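Local coordinates for protein GTPase HflX (Sulfolobus solfataricus P2, PDB 2QTF) that hydrolyses GTP, associates with the 50S ribosomal subunit and may have a role in protein synthesis or ribosome biogenesis, at residues F41-D46 with S58-F63; I72-E77 with K81-K86; G183-T188 with S253-S258; N272-T277 with D314-L319. All coordinates share one frame; numbering follows the deposited sequence.

Contact 1. Residues F41-D46 with S58-F63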
loop_
_atom_site.group_PDB
_atom_site.type_symbol
_atom_site.label_atom_id
_atom_site.label_comp_id
_atom_site.label_asym_id
_atom_site.label_seq_id
_atom_site.Cartn_x
_atom_site.Cartn_y
_atom_site.Cartn_z
ATOM N N PHE A 41 -14.900 -20.875 13.038
ATOM C CA PHE A 41 -14.540 -19.486 13.289
ATOM C C PHE A 41 -13.135 -19.156 12.893
ATOM O O PHE A 41 -12.657 -18.018 13.097
ATOM C CB PHE A 41 -14.695 -19.232 14.780
ATOM C CG PHE A 41 -16.110 -19.499 15.278
ATOM C CD1 PHE A 41 -17.141 -18.595 15.006
ATOM C CD2 PHE A 41 -16.374 -20.680 15.994
ATOM C CE1 PHE A 41 -18.519 -18.813 15.483
ATOM C CE2 PHE A 41 -17.665 -20.942 16.458
ATOM C CZ PHE A 41 -18.768 -20.006 16.220
ATOM N N TYR A 42 -12.436 -20.169 12.408
ATOM C CA TYR A 42 -10.992 -20.005 12.037
ATOM C C TYR A 42 -10.109 -19.743 13.278
ATOM O O TYR A 42 -9.234 -20.597 13.692
ATOM C CB TYR A 42 -10.790 -18.859 10.926
ATOM C CG TYR A 42 -9.346 -18.837 10.482
ATOM C CD1 TYR A 42 -8.875 -19.826 9.620
ATOM C CD2 TYR A 42 -8.459 -18.032 11.058
ATOM C CE1 TYR A 42 -7.543 -19.888 9.286
ATOM C CE2 TYR A 42 -7.084 -18.044 10.728
ATOM C CZ TYR A 42 -6.653 -19.004 9.865
ATOM O OH TYR A 42 -5.330 -19.073 9.555
ATOM N N ILE A 43 -10.270 -18.559 13.888
ATOM C CA ILE A 43 -9.586 -18.322 15.134
ATOM C C ILE A 43 -10.333 -19.068 16.285
ATOM O O ILE A 43 -11.421 -19.549 16.064
ATOM C CB ILE A 43 -9.409 -16.788 15.487
ATOM C CG1 ILE A 43 -10.734 -16.136 15.681
ATOM C CG2 ILE A 43 -8.574 -16.069 14.293
ATOM C CD1 ILE A 43 -10.633 -14.666 16.336
ATOM N N GLN A 44 -9.754 -19.111 17.468
ATOM C CA GLN A 44 -10.367 -19.865 18.567
ATOM C C GLN A 44 -11.572 -19.109 19.103
ATOM O O GLN A 44 -11.643 -17.861 19.021
ATOM C CB GLN A 44 -9.306 -20.156 19.659
ATOM C CG GLN A 44 -8.172 -21.283 19.190
ATOM C CD GLN A 44 -8.652 -22.494 18.258
ATOM O OE1 GLN A 44 -9.637 -23.201 18.549
ATOM N NE2 GLN A 44 -7.957 -22.678 17.084
ATOM N N TYR A 45 -12.588 -19.868 19.558
ATOM C CA TYR A 45 -13.822 -19.261 19.933
ATOM C C TYR A 45 -13.663 -18.300 21.092
ATOM O O TYR A 45 -14.250 -17.236 21.119
ATOM C CB TYR A 45 -14.764 -20.389 20.276
ATOM C CG TYR A 45 -16.178 -19.963 20.632
ATOM C CD1 TYR A 45 -17.077 -19.586 19.634
ATOM C CD2 TYR A 45 -16.649 -20.025 21.992
ATOM C CE1 TYR A 45 -18.358 -19.270 19.931
ATOM C CE2 TYR A 45 -17.968 -19.655 22.301
ATOM C CZ TYR A 45 -18.846 -19.345 21.277
ATOM O OH TYR A 45 -20.194 -18.970 21.422
ATOM N N ASP A 46 -12.842 -18.638 22.066
ATOM C CA ASP A 46 -12.679 -17.744 23.198
ATOM C C ASP A 46 -11.962 -16.418 22.776
ATOM O O ASP A 46 -12.339 -15.349 23.238
ATOM C CB ASP A 46 -11.875 -18.375 24.338
ATOM C CG ASP A 46 -10.545 -18.997 23.905
ATOM O OD1 ASP A 46 -10.000 -18.857 22.784
ATOM O OD2 ASP A 46 -9.949 -19.675 24.768
ATOM N N SER A 58 -11.657 -2.288 17.068
ATOM C CA SER A 58 -12.718 -2.060 16.131
ATOM C C SER A 58 -12.771 -3.128 15.075
ATOM O O SER A 58 -13.826 -3.346 14.510
ATOM C CB SER A 58 -12.643 -0.675 15.489
ATOM O OG SER A 58 -11.467 -0.552 14.729
ATOM N N THR A 59 -11.675 -3.847 14.854
ATOM C CA THR A 59 -11.604 -4.685 13.652
ATOM C C THR A 59 -10.722 -5.912 13.852
ATOM O O THR A 59 -9.635 -5.827 14.427
ATOM C CB THR A 59 -11.023 -3.845 12.414
ATOM O OG1 THR A 59 -11.852 -2.676 12.227
ATOM C CG2 THR A 59 -10.866 -4.683 11.093
ATOM N N LEU A 60 -11.200 -7.038 13.322
ATOM C CA LEU A 60 -10.369 -8.266 13.301
ATOM C C LEU A 60 -9.715 -8.413 11.922
ATOM O O LEU A 60 -10.386 -8.318 10.940
ATOM C CB LEU A 60 -11.265 -9.476 13.549
ATOM C CG LEU A 60 -10.648 -10.856 13.415
ATOM C CD1 LEU A 60 -9.401 -10.990 14.297
ATOM C CD2 LEU A 60 -11.766 -11.950 13.736
ATOM N N ILE A 61 -8.393 -8.582 11.871
ATOM C CA ILE A 61 -7.745 -8.770 10.595
ATOM C C ILE A 61 -6.989 -10.097 10.605
ATOM O O ILE A 61 -6.178 -10.326 11.497
ATOM C CB ILE A 61 -6.761 -7.564 10.256
ATOM C CG1 ILE A 61 -7.579 -6.245 10.237
ATOM C CG2 ILE A 61 -6.068 -7.798 8.863
ATOM C CD1 ILE A 61 -6.673 -4.988 10.145
ATOM N N ILE A 62 -7.285 -10.945 9.628
ATOM C CA ILE A 62 -6.630 -12.253 9.528
ATOM C C ILE A 62 -5.798 -12.260 8.256
ATOM O O ILE A 62 -6.304 -12.085 7.157
ATOM C CB ILE A 62 -7.673 -13.371 9.608
ATOM C CG1 ILE A 62 -8.358 -13.369 11.048
ATOM C CG2 ILE A 62 -6.977 -14.707 9.326
ATOM C CD1 ILE A 62 -9.680 -14.121 11.040
ATOM N N PHE A 63 -4.487 -12.375 8.399
ATOM C CA PHE A 63 -3.668 -12.332 7.226
ATOM C C PHE A 63 -3.602 -13.685 6.536
ATOM O O PHE A 63 -2.555 -14.279 6.539
ATOM C CB PHE A 63 -2.279 -11.748 7.555
ATOM C CG PHE A 63 -1.584 -11.152 6.350
ATOM C CD1 PHE A 63 -2.041 -9.964 5.754
ATOM C CD2 PHE A 63 -0.503 -11.828 5.758
ATOM C CE1 PHE A 63 -1.361 -9.447 4.603
ATOM C CE2 PHE A 63 0.189 -11.317 4.647
ATOM C CZ PHE A 63 -0.224 -10.136 4.069
#
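The side chains of Y42 and I62 run alongside each other with opposite headings, and their closest atoms, Y42 CE2 and I62 CG2, are 3.6 Å apart. The methyl meets the ring obliquely near its CD2-CE2 side. Two torsions set up this meeting: Y42 carries CG trans to its own N (chi1 -174°), and I62 likewise has CG2 trans to N. The other branch of I62 serves the next residue, as its CD1 lies 3.9 Å from I43 CG2 where the two isoleucines cross at a slant. I43 then reaches on to L60 through its longer branch. With CG1 held between N and the carbonyl carbon (chi1 64°), its CD1 comes tip to tip with L60 CD2, also at 3.9 Å. L60 and I62, two residues apart on strand 59-62, thus present the same face to the loop leading into helix 45-52. F7 of the adjacent strand 2-7 also packs on I43, and the ring of H70 meets that of Y42 edge-to-face. All four touching residues are buried and every cross-contact is between carbon atoms, so the loop is held against the parallel sheet of the N-terminal region by shape and apolar burial, without directional bonds between the two segments.

Contact 2. Residues I72-E77 with K81-K86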
loop_
_atom_site.group_PDB
_atom_site.type_symbol
_atom_site.label_atom_id
_atom_site.label_comp_id
_atom_site.label_asym_id
_atom_site.label_seq_id
_atom_site.Cartn_x
_atom_site.Cartn_y
_atom_site.Cartn_z
ATOM N N ILE A 72 -18.958 -16.125 7.309
ATOM C CA ILE A 72 -20.316 -16.128 7.809
ATOM C C ILE A 72 -20.342 -16.187 9.325
ATOM O O ILE A 72 -21.063 -15.383 9.959
ATOM C CB ILE A 72 -21.177 -17.316 7.221
ATOM C CG1 ILE A 72 -21.522 -16.989 5.736
ATOM C CG2 ILE A 72 -22.567 -17.511 8.053
ATOM C CD1 ILE A 72 -21.463 -18.222 4.798
ATOM N N ASN A 73 -19.529 -17.079 9.903
ATOM C CA ASN A 73 -19.541 -17.361 11.325
ATOM C C ASN A 73 -18.855 -16.231 12.107
ATOM O O ASN A 73 -19.447 -15.746 13.057
ATOM C CB ASN A 73 -18.820 -18.661 11.571
ATOM C CG ASN A 73 -19.674 -19.861 11.161
ATOM O OD1 ASN A 73 -19.217 -20.788 10.497
ATOM N ND2 ASN A 73 -20.926 -19.755 11.441
ATOM N N ILE A 74 -17.669 -15.761 11.645
ATOM C CA ILE A 74 -17.000 -14.573 12.279
ATOM C C ILE A 74 -17.870 -13.313 12.258
ATOM O O ILE A 74 -17.981 -12.657 13.292
ATOM C CB ILE A 74 -15.638 -14.302 11.663
ATOM C CG1 ILE A 74 -14.798 -15.595 11.759
ATOM C CG2 ILE A 74 -15.023 -13.033 12.205
ATOM C CD1 ILE A 74 -13.407 -15.434 11.042
ATOM N N ARG A 75 -18.494 -12.977 11.105
ATOM C CA ARG A 75 -19.280 -11.726 11.014
ATOM C C ARG A 75 -20.481 -11.776 11.926
ATOM O O ARG A 75 -20.879 -10.754 12.481
ATOM C CB ARG A 75 -19.814 -11.500 9.590
ATOM C CG ARG A 75 -18.653 -11.158 8.592
ATOM C CD ARG A 75 -19.303 -11.052 7.162
ATOM N NE ARG A 75 -18.314 -10.558 6.173
ATOM C CZ ARG A 75 -18.545 -10.577 4.854
ATOM N NH1 ARG A 75 -19.697 -11.108 4.420
ATOM N NH2 ARG A 75 -17.650 -10.017 4.020
ATOM N N ARG A 76 -21.084 -12.967 12.046
ATOM C CA ARG A 76 -22.220 -13.117 13.036
ATOM C C ARG A 76 -21.777 -12.833 14.463
ATOM O O ARG A 76 -22.340 -11.963 15.101
ATOM C CB ARG A 76 -22.864 -14.522 12.949
ATOM C CG ARG A 76 -24.065 -14.647 14.004
ATOM C CD ARG A 76 -24.490 -16.168 14.093
ATOM N NE ARG A 76 -23.397 -17.012 14.599
ATOM C CZ ARG A 76 -22.767 -17.937 13.897
ATOM N NH1 ARG A 76 -23.049 -18.180 12.613
ATOM N NH2 ARG A 76 -21.835 -18.609 14.484
ATOM N N GLU A 77 -20.695 -13.448 14.915
ATOM C CA GLU A 77 -20.253 -13.278 16.263
ATOM C C GLU A 77 -19.868 -11.845 16.555
ATOM O O GLU A 77 -20.079 -11.370 17.667
ATOM C CB GLU A 77 -18.991 -14.101 16.474
ATOM C CG GLU A 77 -19.215 -15.559 16.402
ATOM C CD GLU A 77 -20.418 -16.003 17.283
ATOM O OE1 GLU A 77 -20.442 -15.680 18.519
ATOM O OE2 GLU A 77 -21.369 -16.585 16.670
ATOM N N LYS A 81 -18.818 -5.346 14.241
ATOM C CA LYS A 81 -17.384 -5.174 14.013
ATOM C C LYS A 81 -16.903 -5.945 12.751
ATOM O O LYS A 81 -17.285 -7.119 12.469
ATOM C CB LYS A 81 -16.489 -5.684 15.216
ATOM C CG LYS A 81 -16.619 -4.954 16.537
ATOM C CD LYS A 81 -15.572 -5.424 17.551
ATOM C CE LYS A 81 -15.909 -4.812 18.813
ATOM N NZ LYS A 81 -14.858 -4.980 19.868
ATOM N N GLU A 82 -15.936 -5.354 12.105
ATOM C CA GLU A 82 -15.522 -5.723 10.772
ATOM C C GLU A 82 -14.496 -6.827 10.886
ATOM O O GLU A 82 -13.648 -6.809 11.814
ATOM C CB GLU A 82 -14.850 -4.475 10.179
ATOM C CG GLU A 82 -14.286 -4.617 8.664
ATOM C CD GLU A 82 -14.719 -3.419 7.678
ATOM O OE1 GLU A 82 -14.993 -3.591 6.384
ATOM O OE2 GLU A 82 -14.833 -2.312 8.238
ATOM N N VAL A 83 -14.532 -7.781 9.961
ATOM C CA VAL A 83 -13.379 -8.695 9.818
ATOM C C VAL A 83 -12.825 -8.506 8.367
ATOM O O VAL A 83 -13.623 -8.447 7.398
ATOM C CB VAL A 83 -13.737 -10.217 10.155
ATOM C CG1 VAL A 83 -14.954 -10.754 9.307
ATOM C CG2 VAL A 83 -12.598 -11.114 9.777
ATOM N N LEU A 84 -11.510 -8.408 8.238
ATOM C CA LEU A 84 -10.867 -8.301 6.918
ATOM C C LEU A 84 -9.999 -9.532 6.871
ATOM O O LEU A 84 -9.216 -9.732 7.784
ATOM C CB LEU A 84 -9.940 -7.076 6.884
ATOM C CG LEU A 84 -10.715 -5.730 7.046
ATOM C CD1 LEU A 84 -9.638 -4.514 7.100
ATOM C CD2 LEU A 84 -11.761 -5.597 5.904
ATOM N N ASP A 85 -10.036 -10.273 5.754
ATOM C CA ASP A 85 -8.968 -11.234 5.510
ATOM C C ASP A 85 -7.916 -10.547 4.591
ATOM O O ASP A 85 -7.935 -9.310 4.381
ATOM C CB ASP A 85 -9.516 -12.574 4.955
ATOM C CG ASP A 85 -9.939 -12.509 3.483
ATOM O OD1 ASP A 85 -10.083 -11.362 2.955
ATOM O OD2 ASP A 85 -10.177 -13.600 2.897
ATOM N N LYS A 86 -7.002 -11.336 4.017
ATOM C CA LYS A 86 -5.892 -10.685 3.309
ATOM C C LYS A 86 -6.364 -9.965 2.035
ATOM O O LYS A 86 -5.857 -8.880 1.726
ATOM C CB LYS A 86 -4.871 -11.735 2.813
ATOM C CG LYS A 86 -3.730 -11.065 2.010
ATOM C CD LYS A 86 -2.683 -12.194 1.688
ATOM C CE LYS A 86 -1.623 -11.660 0.727
ATOM N NZ LYS A 86 -0.950 -12.776 -0.157
HETATM O O HOH W 1 -16.016 -8.648 6.285
HETATM O O HOH W 2 -19.888 -8.314 11.971
#
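Helix residue R75 and strand residue V83 bring the two backbones nearest, with their CA atoms 6.7 Å apart. V83 points its side chain at the helix and meets two consecutive residues, each at about a right angle. Its CG1 is 3.7 Å from I74 CG2, and CB of V83 sits equally close to that methyl. The same CG1, placed between N and the carbonyl carbon (chi1 55°), also lies 3.8 Å from R75 CG. Such packing belongs to a beta-alpha-beta unit: strand 59-62 leads into helix 68-78, which returns to the parallel neighbour strand 82-84, and I74 also touches L60 and I62. Two waters link the helix to the strand segment. Water 1 accepts from R75 NE at 3.0 Å, in the guanidinium plane, and donates to V83 O at 2.6 Å. Water 2 donates both to R75 O (2.7 Å) and to K81 O (2.9 Å). The R75 chain, extended from CG to NE, also lets NH2 form a salt bridge with E115 of helix 101-121.

Contact 3. Residues G183-T188 with S253-S258; sequences GIVGYT and SEAKYS. With ACT (acetate ion), chain H.
Flat side chains flank, rather than make, the meeting of G183 and V185 with S258 and A255. E254 CA lies over the centre of one face of the Y257 ring, 4.1 Å above its plane, within the short 3-10 turn 254-257; at the far end of the other segment the Y187 ring pairs edge-to-face with F236. Between them the contact is small: the S258 side chain lies against the G183 backbone. G183, having no side chain, lets S258 CB approach to 3.7 Å from G183 N, and the CA atoms of these two residues are 5.6 Å apart. S258 OG, trans to its carbonyl carbon (chi1 -71°), lies alongside the same glycine, 3.9 Å from its CA. Two residues on, V185 CG1 reaches A255 CB more loosely, at 4.4 Å. Strand 181-185 here runs into the P-loop of the G domain, in which G186, Y187 and T188 are inferred to bind GTP, while the turn 254-257 connects helix 245-253 to strand 260-266, the parallel neighbour of strand 181-185. V185 also packs on T233, a predicted GTP-binding residue. In the P-loop, K192 NZ hydrogen-bonds G186 O and also an acetate ion, probably from the crystallisation liquor. The acetate receives a further bond from G235 N, and its OXT lies 3.0 Å from T188 OG1, whose single proton may instead go to F236 O.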
loop_
_atom_site.group_PDB
_atom_site.type_symbol
_atom_site.label_atom_id
_atom_site.label_comp_id
_atom_site.label_asym_id
_atom_site.label_seq_id
_atom_site.Cartn_x
_atom_site.Cartn_y
_atom_site.Cartn_z
ATOM N N GLY A 183 4.532 12.370 -6.499
ATOM C CA GLY A 183 4.002 11.119 -5.950
ATOM C C GLY A 183 5.122 10.284 -5.293
ATOM O O GLY A 183 6.226 10.171 -5.804
ATOM N N ILE A 184 4.830 9.700 -4.134
ATOM C CA ILE A 184 5.779 8.839 -3.446
ATOM C C ILE A 184 5.381 7.407 -3.753
ATOM O O ILE A 184 4.225 6.965 -3.388
ATOM C CB ILE A 184 5.652 9.081 -1.915
ATOM C CG1 ILE A 184 6.157 10.550 -1.631
ATOM C CG2 ILE A 184 6.611 8.085 -1.047
ATOM C CD1 ILE A 184 5.817 11.101 -0.237
ATOM N N VAL A 185 6.334 6.656 -4.324
ATOM C CA VAL A 185 6.142 5.245 -4.662
ATOM C C VAL A 185 7.249 4.389 -4.070
ATOM O O VAL A 185 8.273 4.899 -3.555
ATOM C CB VAL A 185 6.119 5.032 -6.196
ATOM C CG1 VAL A 185 4.921 5.807 -6.751
ATOM C CG2 VAL A 185 7.476 5.576 -6.827
ATOM N N GLY A 186 7.019 3.080 -4.097
ATOM C CA GLY A 186 7.995 2.152 -3.540
ATOM C C GLY A 186 7.323 0.942 -2.911
ATOM O O GLY A 186 6.124 0.996 -2.576
ATOM N N TYR A 187 8.116 -0.085 -2.577
ATOM C CA TYR A 187 7.522 -1.236 -1.927
ATOM C C TYR A 187 7.004 -0.975 -0.531
ATOM O O TYR A 187 7.511 -0.132 0.193
ATOM C CB TYR A 187 8.580 -2.337 -1.793
ATOM C CG TYR A 187 8.502 -3.177 -3.039
ATOM C CD1 TYR A 187 9.324 -2.881 -4.155
ATOM C CD2 TYR A 187 7.542 -4.217 -3.119
ATOM C CE1 TYR A 187 9.245 -3.664 -5.366
ATOM C CE2 TYR A 187 7.391 -4.950 -4.346
ATOM C CZ TYR A 187 8.281 -4.710 -5.382
ATOM O OH TYR A 187 8.140 -5.459 -6.478
ATOM N N THR A 188 6.052 -1.801 -0.117
ATOM C CA THR A 188 5.639 -1.870 1.232
ATOM C C THR A 188 6.851 -1.960 2.172
ATOM O O THR A 188 7.827 -2.673 1.922
ATOM C CB THR A 188 4.774 -3.182 1.402
ATOM O OG1 THR A 188 3.713 -3.063 0.483
ATOM C CG2 THR A 188 4.236 -3.323 2.781
ATOM N N SER A 253 -1.622 2.717 -11.280
ATOM C CA SER A 253 -1.461 3.544 -12.515
ATOM C C SER A 253 -1.816 5.007 -12.375
ATOM O O SER A 253 -1.435 5.852 -13.245
ATOM C CB SER A 253 -2.304 2.914 -13.675
ATOM O OG SER A 253 -1.664 1.669 -13.985
ATOM N N GLU A 254 -2.555 5.379 -11.318
ATOM C CA GLU A 254 -2.770 6.790 -11.008
ATOM C C GLU A 254 -1.425 7.525 -10.740
ATOM O O GLU A 254 -1.392 8.775 -10.678
ATOM C CB GLU A 254 -3.644 7.021 -9.823
ATOM C CG GLU A 254 -5.117 6.422 -9.998
ATOM C CD GLU A 254 -5.996 6.585 -8.790
ATOM O OE1 GLU A 254 -5.656 7.347 -7.837
ATOM O OE2 GLU A 254 -7.132 5.988 -8.819
ATOM N N ALA A 255 -0.347 6.803 -10.553
ATOM C CA ALA A 255 0.923 7.489 -10.280
ATOM C C ALA A 255 1.312 8.318 -11.513
ATOM O O ALA A 255 2.067 9.249 -11.426
ATOM C CB ALA A 255 1.992 6.501 -10.026
ATOM N N LYS A 256 0.812 7.948 -12.691
ATOM C CA LYS A 256 1.188 8.750 -13.850
ATOM C C LYS A 256 0.512 10.139 -13.871
ATOM O O LYS A 256 0.827 10.998 -14.705
ATOM C CB LYS A 256 1.023 7.885 -15.125
ATOM C CG LYS A 256 -0.377 7.642 -15.487
ATOM C CD LYS A 256 -0.371 6.723 -16.755
ATOM C CE LYS A 256 -0.613 5.293 -16.414
ATOM N NZ LYS A 256 -1.406 4.615 -17.511
ATOM N N TYR A 257 -0.337 10.453 -12.913
ATOM C CA TYR A 257 -0.926 11.790 -12.855
ATOM C C TYR A 257 0.020 12.863 -12.217
ATOM O O TYR A 257 -0.238 14.084 -12.302
ATOM C CB TYR A 257 -2.171 11.821 -11.928
ATOM C CG TYR A 257 -3.368 10.978 -12.356
ATOM C CD1 TYR A 257 -3.488 10.516 -13.648
ATOM C CD2 TYR A 257 -4.355 10.633 -11.422
ATOM C CE1 TYR A 257 -4.601 9.729 -14.026
ATOM C CE2 TYR A 257 -5.471 9.866 -11.764
ATOM C CZ TYR A 257 -5.601 9.416 -13.061
ATOM O OH TYR A 257 -6.724 8.663 -13.419
ATOM N N SER A 258 1.035 12.389 -11.505
ATOM C CA SER A 258 1.928 13.248 -10.752
ATOM C C SER A 258 3.003 13.759 -11.745
ATOM O O SER A 258 3.333 13.074 -12.729
ATOM C CB SER A 258 2.497 12.459 -9.528
ATOM O OG SER A 258 1.414 12.280 -8.586
HETATM C C ACT H . 1.540 0.225 0.757
HETATM O O ACT H . 0.987 1.257 0.164
HETATM O OXT ACT H . 2.716 -0.202 0.421
HETATM C CH3 ACT H . 0.731 -0.503 1.840
#

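Contact 4. Residues N272-T277 with D314-L319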
loop_
_atom_site.group_PDB
_atom_site.type_symbol
_atom_site.label_atom_id
_atom_site.label_comp_id
_atom_site.label_asym_id
_atom_site.label_seq_id
_atom_site.Cartn_x
_atom_site.Cartn_y
_atom_site.Cartn_z
ATOM N N ASN A 272 22.202 -7.836 -3.325
ATOM C CA ASN A 272 21.438 -8.580 -4.348
ATOM C C ASN A 272 19.914 -8.264 -4.282
ATOM O O ASN A 272 19.276 -8.109 -5.305
ATOM C CB ASN A 272 21.777 -10.107 -4.336
ATOM C CG ASN A 272 23.338 -10.398 -4.743
ATOM O OD1 ASN A 272 24.053 -11.143 -4.050
ATOM N ND2 ASN A 272 23.829 -9.747 -5.808
ATOM N N LEU A 273 19.367 -8.165 -3.079
ATOM C CA LEU A 273 17.972 -7.798 -2.873
ATOM C C LEU A 273 17.727 -6.323 -3.307
ATOM O O LEU A 273 16.677 -5.979 -3.826
ATOM C CB LEU A 273 17.547 -8.046 -1.425
ATOM C CG LEU A 273 16.058 -7.877 -1.048
ATOM C CD1 LEU A 273 15.062 -8.626 -1.973
ATOM C CD2 LEU A 273 15.785 -8.249 0.367
ATOM N N LEU A 274 18.688 -5.457 -3.069
ATOM C CA LEU A 274 18.551 -4.057 -3.460
ATOM C C LEU A 274 18.458 -4.047 -4.963
ATOM O O LEU A 274 17.641 -3.348 -5.606
ATOM C CB LEU A 274 19.827 -3.331 -2.961
ATOM C CG LEU A 274 19.921 -1.891 -2.605
ATOM C CD1 LEU A 274 18.591 -1.324 -1.990
ATOM C CD2 LEU A 274 21.184 -1.670 -1.735
ATOM N N ILE A 275 19.279 -4.882 -5.595
ATOM C CA ILE A 275 19.259 -4.864 -7.071
ATOM C C ILE A 275 17.890 -5.319 -7.611
ATOM O O ILE A 275 17.330 -4.736 -8.526
ATOM C CB ILE A 275 20.374 -5.802 -7.653
ATOM C CG1 ILE A 275 21.762 -5.164 -7.472
ATOM C CG2 ILE A 275 20.121 -6.087 -9.148
ATOM C CD1 ILE A 275 22.866 -6.191 -7.610
ATOM N N GLU A 276 17.430 -6.412 -7.068
ATOM C CA GLU A 276 16.122 -7.007 -7.430
ATOM C C GLU A 276 15.016 -6.001 -7.150
ATOM O O GLU A 276 14.095 -5.847 -7.935
ATOM C CB GLU A 276 15.834 -8.250 -6.553
ATOM C CG GLU A 276 16.794 -9.475 -6.789
ATOM C CD GLU A 276 16.422 -10.672 -5.815
ATOM O OE1 GLU A 276 15.215 -10.680 -5.391
ATOM O OE2 GLU A 276 17.307 -11.581 -5.461
ATOM N N THR A 277 15.051 -5.363 -5.987
ATOM C CA THR A 277 13.956 -4.374 -5.662
ATOM C C THR A 277 13.899 -3.214 -6.683
ATOM O O THR A 277 12.841 -2.779 -7.167
ATOM C CB THR A 277 14.127 -3.887 -4.209
ATOM O OG1 THR A 277 14.119 -5.058 -3.403
ATOM C CG2 THR A 277 12.914 -3.072 -3.741
ATOM N N ASP A 314 26.166 4.203 -4.341
ATOM C CA ASP A 314 26.690 4.235 -5.676
ATOM C C ASP A 314 26.075 3.125 -6.595
ATOM O O ASP A 314 25.755 3.382 -7.740
ATOM C CB ASP A 314 28.207 4.087 -5.646
ATOM C CG ASP A 314 28.811 4.260 -7.035
ATOM O OD1 ASP A 314 29.544 3.327 -7.470
ATOM O OD2 ASP A 314 28.488 5.292 -7.714
ATOM N N LEU A 315 25.935 1.920 -6.067
ATOM C CA LEU A 315 25.127 0.842 -6.718
ATOM C C LEU A 315 23.729 1.296 -7.172
ATOM O O LEU A 315 23.346 1.197 -8.333
ATOM C CB LEU A 315 24.958 -0.297 -5.718
ATOM C CG LEU A 315 24.078 -1.473 -6.177
ATOM C CD1 LEU A 315 24.509 -1.993 -7.517
ATOM C CD2 LEU A 315 24.119 -2.602 -5.118
ATOM N N VAL A 316 22.968 1.846 -6.222
ATOM C CA VAL A 316 21.607 2.366 -6.545
ATOM C C VAL A 316 21.618 3.429 -7.599
ATOM O O VAL A 316 20.786 3.444 -8.529
ATOM C CB VAL A 316 20.879 2.812 -5.214
ATOM C CG1 VAL A 316 19.557 3.514 -5.481
ATOM C CG2 VAL A 316 20.715 1.601 -4.271
ATOM N N GLU A 317 22.548 4.368 -7.486
ATOM C CA GLU A 317 22.558 5.411 -8.464
ATOM C C GLU A 317 22.921 4.869 -9.846
ATOM O O GLU A 317 22.270 5.204 -10.811
ATOM C CB GLU A 317 23.575 6.524 -8.078
ATOM C CG GLU A 317 23.486 7.573 -9.127
ATOM C CD GLU A 317 24.334 8.801 -8.837
ATOM O OE1 GLU A 317 24.038 9.468 -7.820
ATOM O OE2 GLU A 317 25.266 9.099 -9.652
ATOM N N LYS A 318 23.980 4.055 -9.942
ATOM C CA LYS A 318 24.355 3.470 -11.285
ATOM C C LYS A 318 23.210 2.641 -11.848
ATOM O O LYS A 318 22.811 2.802 -13.016
ATOM C CB LYS A 318 25.610 2.609 -11.106
ATOM C CG LYS A 318 26.888 3.520 -10.842
ATOM C CD LYS A 318 28.180 2.706 -10.376
ATOM C CE LYS A 318 29.444 3.368 -10.990
ATOM N NZ LYS A 318 30.417 2.258 -11.379
ATOM N N LEU A 319 22.596 1.791 -11.014
ATOM C CA LEU A 319 21.536 0.909 -11.572
ATOM C C LEU A 319 20.278 1.666 -11.975
ATOM O O LEU A 319 19.667 1.427 -13.067
ATOM C CB LEU A 319 21.277 -0.284 -10.648
ATOM C CG LEU A 319 20.264 -1.390 -11.047
ATOM C CD1 LEU A 319 20.566 -2.024 -12.457
ATOM C CD2 LEU A 319 20.093 -2.435 -9.988
#
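I275 and V316 mark the nearest backbone approach, their CA atoms 7.6 Å apart, between helix segments that run in nearly the same direction, with axes 10.6 Å apart at closest and a signed crossing angle of -28°. I275 is gripped by two leucines one turn apart, L315 and L319, and crosses each at about a right angle. The tighter touch is I275 CG2 to L319 CD2 at 3.7 Å, and that same leucine methyl comes 3.9 Å from I275 O. I275 CG1 touches both leucines, 4.2 Å from L315 CD1 and about as near L319 CD2. Both leucines hold CG trans to N, which sends their ends out toward the facing helix. Deeper in, L274 CG meets V316 CG2 at 3.9 Å, again crosswise; L274 and V316 are buried, whereas I275, L315 and L319 are partly exposed, so the apolar seam runs from the surface inward. Within its own helix T277 turns OG1 back to L273 O, 2.8 Å away, and this carbonyl also accepts from T277 N, the two donors arriving from opposite faces of its plane. Helix 271-288 follows strand 260-266 and helix 309-323 follows strand 295-300; the two pack side by side, and V316 reaches V330 of edge strand 327-332 in the mixed sheet of the G domain as well as L278 of helix 271-288, while T277 touches Y187 of the P-loop.

Overall arrangement
The four contacts follow one another along the chain in series and fall into two pairs. Contacts 1 and 2, with centres about 7 Å apart, share the parallel sheet of the N-terminal region: strands 59-62 and 82-84 are neighbours joined by probable backbone hydrogen bonds, L60 N to E82 O and L84 N to L60 O, and F41 packs on I74 and E77. Contacts 3 and 4 belong to the G domain, with centres about 19 Å apart, and meet where Y187 packs on T277. Between the pairs centres lie about 31 to 42 Å apart without touching; the contacts thus report on two separate sheets, and the inferred GTP site lies on the G-domain one.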